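PDB 4ECO: uncharacterized protein from Bacteroides eggerthii DSM 20697, which is of unknown function but, as a leucine-rich repeat protein, probably binds other proteins. Local coordinates for residues E37-Q50 with L88-I101. Numbering follows the deposited sequence.
Sequences EIWDALNGKNWSQQ and LEGFGASGRVPDAI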
loop_
_atom_site.group_PDB
_atom_site.type_symbol
_atom_site.label_atom_id
_atom_site.label_comp_id
_atom_site.label_asym_id
_atom_site.label_seq_id
_atom_site.Cartn_x
_atom_site.Cartn_y
_atom_site.Cartn_z
ATOM N N GLU A 37 -1.113 27.504 -29.311
ATOM C CA GLU A 37 0.277 27.274 -29.679
ATOM C C GLU A 37 0.797 25.963 -29.009
ATOM O O GLU A 37 1.515 25.186 -29.646
ATOM C CB GLU A 37 1.125 28.494 -29.305
ATOM C CG GLU A 37 2.401 28.596 -30.123
ATOM C CD GLU A 37 3.057 29.963 -30.132
ATOM O OE1 GLU A 37 2.336 30.974 -30.314
ATOM O OE2 GLU A 37 4.305 30.013 -30.011
ATOM N N ILE A 38 0.370 25.704 -27.757
ATOM C CA ILE A 38 0.702 24.489 -27.005
ATOM C C ILE A 38 0.092 23.277 -27.746
ATOM O O ILE A 38 0.796 22.305 -28.005
ATOM C CB ILE A 38 0.215 24.616 -25.529
ATOM C CG1 ILE A 38 1.194 25.510 -24.745
ATOM C CG2 ILE A 38 0.042 23.231 -24.845
ATOM C CD1 ILE A 38 0.619 26.147 -23.484
ATOM N N TRP A 39 -1.199 23.364 -28.103
ATOM C CA TRP A 39 -1.952 22.348 -28.847
ATOM C C TRP A 39 -1.234 22.040 -30.175
ATOM O O TRP A 39 -0.941 20.878 -30.439
ATOM C CB TRP A 39 -3.391 22.852 -29.080
ATOM C CG TRP A 39 -4.341 21.826 -29.625
ATOM C CD1 TRP A 39 -4.955 20.820 -28.930
ATOM C CD2 TRP A 39 -4.903 21.801 -30.943
ATOM N NE1 TRP A 39 -5.823 20.132 -29.753
ATOM C CE2 TRP A 39 -5.837 20.737 -30.984
ATOM C CE3 TRP A 39 -4.748 22.604 -32.081
ATOM C CZ2 TRP A 39 -6.574 20.437 -32.131
ATOM C CZ3 TRP A 39 -5.441 22.264 -33.232
ATOM C CH2 TRP A 39 -6.339 21.192 -33.246
ATOM N N ASP A 40 -0.866 23.093 -30.948
ATOM C CA ASP A 40 -0.139 22.975 -32.221
ATOM C C ASP A 40 1.205 22.251 -32.065
ATOM O O ASP A 40 1.491 21.336 -32.846
ATOM C CB ASP A 40 0.108 24.358 -32.845
ATOM C CG ASP A 40 -1.117 25.052 -33.400
ATOM O OD1 ASP A 40 -2.104 24.354 -33.713
ATOM O OD2 ASP A 40 -1.074 26.295 -33.556
ATOM N N ALA A 41 2.013 22.647 -31.062
ATOM C CA ALA A 41 3.323 22.076 -30.771
ATOM C C ALA A 41 3.249 20.602 -30.312
ATOM O O ALA A 41 4.200 19.838 -30.522
ATOM C CB ALA A 41 4.001 22.897 -29.693
ATOM N N LEU A 42 2.140 20.215 -29.665
ATOM C CA LEU A 42 1.963 18.875 -29.108
ATOM C C LEU A 42 1.055 18.000 -29.996
ATOM O O LEU A 42 0.445 17.040 -29.503
ATOM C CB LEU A 42 1.415 18.957 -27.673
ATOM C CG LEU A 42 2.369 19.605 -26.663
ATOM C CD1 LEU A 42 1.770 19.615 -25.303
ATOM C CD2 LEU A 42 3.712 18.901 -26.626
ATOM N N ASN A 43 1.033 18.314 -31.330
ATOM C CA ASN A 43 0.305 17.590 -32.372
ATOM C C ASN A 43 -1.194 17.376 -31.984
ATOM O O ASN A 43 -1.769 16.317 -32.227
ATOM C CB ASN A 43 1.019 16.256 -32.631
ATOM C CG ASN A 43 0.586 15.503 -33.858
ATOM O OD1 ASN A 43 0.367 14.285 -33.812
ATOM N ND2 ASN A 43 0.455 16.203 -34.978
ATOM N N GLY A 44 -1.804 18.425 -31.433
ATOM C CA GLY A 44 -3.184 18.464 -30.966
ATOM C C GLY A 44 -4.274 17.966 -31.902
ATOM O O GLY A 44 -5.331 17.516 -31.440
ATOM N N LYS A 45 -4.069 18.089 -33.224
ATOM C CA LYS A 45 -5.079 17.647 -34.195
ATOM C C LYS A 45 -5.225 16.116 -34.155
ATOM O O LYS A 45 -6.277 15.595 -34.542
ATOM C CB LYS A 45 -4.743 18.126 -35.617
ATOM C CG LYS A 45 -3.330 17.761 -36.077
ATOM C CD LYS A 45 -3.152 17.863 -37.597
ATOM C CE LYS A 45 -1.818 17.311 -38.055
ATOM N NZ LYS A 45 -1.689 17.318 -39.539
ATOM N N ASN A 46 -4.205 15.403 -33.618
ATOM C CA ASN A 46 -4.220 13.945 -33.569
ATOM C C ASN A 46 -4.435 13.389 -32.156
ATOM O O ASN A 46 -4.360 12.164 -31.966
ATOM C CB ASN A 46 -2.953 13.375 -34.184
ATOM C CG ASN A 46 -2.908 13.625 -35.681
ATOM O OD1 ASN A 46 -2.001 14.284 -36.189
ATOM N ND2 ASN A 46 -3.940 13.195 -36.407
ATOM N N TRP A 47 -4.799 14.261 -31.203
ATOM C CA TRP A 47 -5.170 13.876 -29.843
ATOM C C TRP A 47 -6.449 13.052 -29.833
ATOM O O TRP A 47 -7.367 13.346 -30.613
ATOM C CB TRP A 47 -5.417 15.138 -28.997
ATOM C CG TRP A 47 -4.220 15.911 -28.548
ATOM C CD1 TRP A 47 -2.921 15.716 -28.908
ATOM C CD2 TRP A 47 -4.228 17.034 -27.659
ATOM N NE1 TRP A 47 -2.116 16.648 -28.291
ATOM C CE2 TRP A 47 -2.892 17.469 -27.518
ATOM C CE3 TRP A 47 -5.242 17.720 -26.964
ATOM C CZ2 TRP A 47 -2.540 18.568 -26.730
ATOM C CZ3 TRP A 47 -4.889 18.787 -26.155
ATOM C CH2 TRP A 47 -3.556 19.217 -26.065
ATOM N N SER A 48 -6.542 12.051 -28.943
ATOM C CA SER A 48 -7.775 11.275 -28.785
ATOM C C SER A 48 -7.810 10.779 -27.360
ATOM O O SER A 48 -6.960 9.968 -26.990
ATOM C CB SER A 48 -7.886 10.141 -29.809
ATOM O OG SER A 48 -9.231 9.700 -29.945
ATOM N N GLN A 49 -8.757 11.303 -26.538
ATOM C CA GLN A 49 -8.848 11.003 -25.098
ATOM C C GLN A 49 -9.332 9.558 -24.784
ATOM O O GLN A 49 -10.113 8.958 -25.545
ATOM C CB GLN A 49 -9.740 12.018 -24.365
ATOM C CG GLN A 49 -9.496 12.046 -22.849
ATOM C CD GLN A 49 -9.390 13.433 -22.268
ATOM O OE1 GLN A 49 -10.323 14.261 -22.324
ATOM N NE2 GLN A 49 -8.253 13.691 -21.646
ATOM N N GLN A 50 -8.828 9.032 -23.612
ATOM C CA GLN A 50 -9.081 7.704 -23.016
ATOM C C GLN A 50 -10.523 7.649 -22.306
ATOM O O GLN A 50 -11.461 7.139 -22.930
ATOM C CB GLN A 50 -7.919 7.272 -22.050
ATOM C CG GLN A 50 -7.545 8.240 -20.894
ATOM C CD GLN A 50 -6.518 7.715 -19.879
ATOM O OE1 GLN A 50 -5.404 7.262 -20.207
ATOM N NE2 GLN A 50 -6.838 7.861 -18.601
ATOM N N LEU A 88 -3.128 17.514 -19.705
ATOM C CA LEU A 88 -3.024 16.814 -20.971
ATOM C C LEU A 88 -3.315 15.356 -20.796
ATOM O O LEU A 88 -3.187 14.592 -21.770
ATOM C CB LEU A 88 -1.634 16.971 -21.571
ATOM C CG LEU A 88 -1.138 18.357 -21.885
ATOM C CD1 LEU A 88 0.286 18.277 -22.328
ATOM C CD2 LEU A 88 -2.037 19.069 -22.893
ATOM N N GLU A 89 -3.682 14.947 -19.553
ATOM C CA GLU A 89 -3.957 13.550 -19.209
ATOM C C GLU A 89 -4.869 12.863 -20.240
ATOM O O GLU A 89 -5.913 13.420 -20.591
ATOM C CB GLU A 89 -4.616 13.448 -17.827
ATOM C CG GLU A 89 -3.685 13.568 -16.638
ATOM C CD GLU A 89 -4.472 13.598 -15.348
ATOM O OE1 GLU A 89 -5.390 14.447 -15.222
ATOM O OE2 GLU A 89 -4.197 12.742 -14.475
ATOM N N GLY A 90 -4.418 11.703 -20.737
ATOM C CA GLY A 90 -5.142 10.851 -21.678
ATOM C C GLY A 90 -5.247 11.295 -23.122
ATOM O O GLY A 90 -5.771 10.545 -23.950
ATOM N N PHE A 91 -4.725 12.477 -23.454
ATOM C CA PHE A 91 -4.841 13.003 -24.815
ATOM C C PHE A 91 -3.867 12.360 -25.782
ATOM O O PHE A 91 -4.148 12.309 -26.985
ATOM C CB PHE A 91 -4.653 14.531 -24.838
ATOM C CG PHE A 91 -5.878 15.308 -24.431
ATOM C CD1 PHE A 91 -7.085 15.143 -25.110
ATOM C CD2 PHE A 91 -5.822 16.235 -23.393
ATOM C CE1 PHE A 91 -8.215 15.889 -24.744
ATOM C CE2 PHE A 91 -6.950 16.986 -23.037
ATOM C CZ PHE A 91 -8.136 16.812 -23.721
ATOM N N GLY A 92 -2.743 11.883 -25.273
ATOM C CA GLY A 92 -1.731 11.265 -26.115
ATOM C C GLY A 92 -0.963 12.295 -26.907
ATOM O O GLY A 92 -0.655 12.080 -28.080
ATOM N N ALA A 93 -0.637 13.418 -26.244
ATOM C CA ALA A 93 0.125 14.543 -26.777
ATOM C C ALA A 93 1.513 14.086 -27.253
ATOM O O ALA A 93 2.098 13.170 -26.661
ATOM C CB ALA A 93 0.254 15.615 -25.714
ATOM N N SER A 94 2.006 14.677 -28.358
ATOM C CA SER A 94 3.265 14.295 -28.975
ATOM C C SER A 94 3.976 15.514 -29.468
ATOM O O SER A 94 3.479 16.183 -30.384
ATOM C CB SER A 94 3.017 13.323 -30.131
ATOM O OG SER A 94 4.184 13.099 -30.908
ATOM N N GLY A 95 5.146 15.784 -28.889
ATOM C CA GLY A 95 5.954 16.930 -29.277
ATOM C C GLY A 95 6.712 17.570 -28.144
ATOM O O GLY A 95 7.047 16.915 -27.151
ATOM N N ARG A 96 6.979 18.870 -28.297
ATOM C CA ARG A 96 7.758 19.667 -27.347
ATOM C C ARG A 96 6.880 20.757 -26.733
ATOM O O ARG A 96 6.189 21.446 -27.476
ATOM C CB ARG A 96 8.975 20.275 -28.074
ATOM C CG ARG A 96 9.973 19.219 -28.600
ATOM C CD ARG A 96 10.930 19.753 -29.665
ATOM N NE ARG A 96 11.586 21.006 -29.270
ATOM C CZ ARG A 96 12.782 21.087 -28.695
ATOM N NH1 ARG A 96 13.492 19.988 -28.465
ATOM N NH2 ARG A 96 13.285 22.269 -28.358
ATOM N N VAL A 97 6.858 20.879 -25.383
ATOM C CA VAL A 97 6.043 21.888 -24.676
ATOM C C VAL A 97 6.710 23.232 -24.932
ATOM O O VAL A 97 7.879 23.401 -24.578
ATOM C CB VAL A 97 5.839 21.551 -23.179
ATOM C CG1 VAL A 97 5.012 22.622 -22.486
ATOM C CG2 VAL A 97 5.172 20.184 -23.022
ATOM N N PRO A 98 6.031 24.134 -25.686
ATOM C CA PRO A 98 6.688 25.385 -26.105
ATOM C C PRO A 98 6.789 26.412 -24.992
ATOM O O PRO A 98 6.139 26.276 -23.964
ATOM C CB PRO A 98 5.792 25.885 -27.246
ATOM C CG PRO A 98 4.453 25.347 -26.964
ATOM C CD PRO A 98 4.635 24.059 -26.196
ATOM N N ASP A 99 7.585 27.470 -25.233
ATOM C CA ASP A 99 7.844 28.563 -24.300
ATOM C C ASP A 99 6.585 29.373 -24.031
ATOM O O ASP A 99 6.554 30.141 -23.068
ATOM C CB ASP A 99 8.966 29.473 -24.846
ATOM C CG ASP A 99 10.214 28.707 -25.246
ATOM O OD1 ASP A 99 10.730 27.925 -24.413
ATOM O OD2 ASP A 99 10.622 28.823 -26.405
ATOM N N ALA A 100 5.543 29.174 -24.860
ATOM C CA ALA A 100 4.228 29.818 -24.761
ATOM C C ALA A 100 3.534 29.490 -23.410
ATOM O O ALA A 100 2.683 30.261 -22.952
ATOM C CB ALA A 100 3.342 29.378 -25.926
ATOM N N ILE A 101 3.944 28.378 -22.762
ATOM C CA ILE A 101 3.404 27.901 -21.492
ATOM C C ILE A 101 3.544 29.002 -20.410
ATOM O O ILE A 101 2.615 29.169 -19.613
ATOM C CB ILE A 101 4.061 26.543 -21.073
ATOM C CG1 ILE A 101 3.357 25.868 -19.884
ATOM C CG2 ILE A 101 5.569 26.601 -20.879
ATOM C CD1 ILE A 101 2.345 24.834 -20.284
HETATM O O HOH W 1 6.611 20.114 -30.981
#
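Ile-38, on the last turn of helix 27-41, meets 88-101 with its longer branch: CG1 lies against Pro-98 CG (3.9 Å), and CD1 reaches on to Ile-101. Ala-41 suits its place by being small, since Pro-98 CG sits 3.7 Å from its CB. Where the helix ends, Leu-42 sends CD1 to Leu-88 CD1 and CD2 over the Gly-95 backbone; its CG stands anti to the carbonyl carbon (chi1 -65°), which points its methyls at Leu-88 and Val-97, while its CB rests on Ala-93 CB. A side chain at Gly-95 would run into Ala-41 O. Leu-42 O accepts two hydrogen bonds from opposite faces of its carbonyl plane, from Ser-94 N (3.1 Å, nearly straight) and from the indole NE1 of Trp-47 (2.9 Å). The six-membered ring of Trp-47 forms an offset stack with Phe-91, planes 25° apart, while CH2 abuts Leu-88 CD2 (3.5 Å). An alanine in place of Trp-47 would probably leave one face of Phe-91 without its stacking partner and Leu-42 O with one bond fewer. Ser-48 N donates a hydrogen bond to Phe-91 O (3.1 Å), and the Gln-49 amide lies over the other face of Phe-91, its NE2 weakly bonded to Glu-89 O. Aliphatic packing at one end, stacking at the other and a backbone bond between them are consistent with a cap on the first turns of the repeat array, beside the sodium near Gly-90.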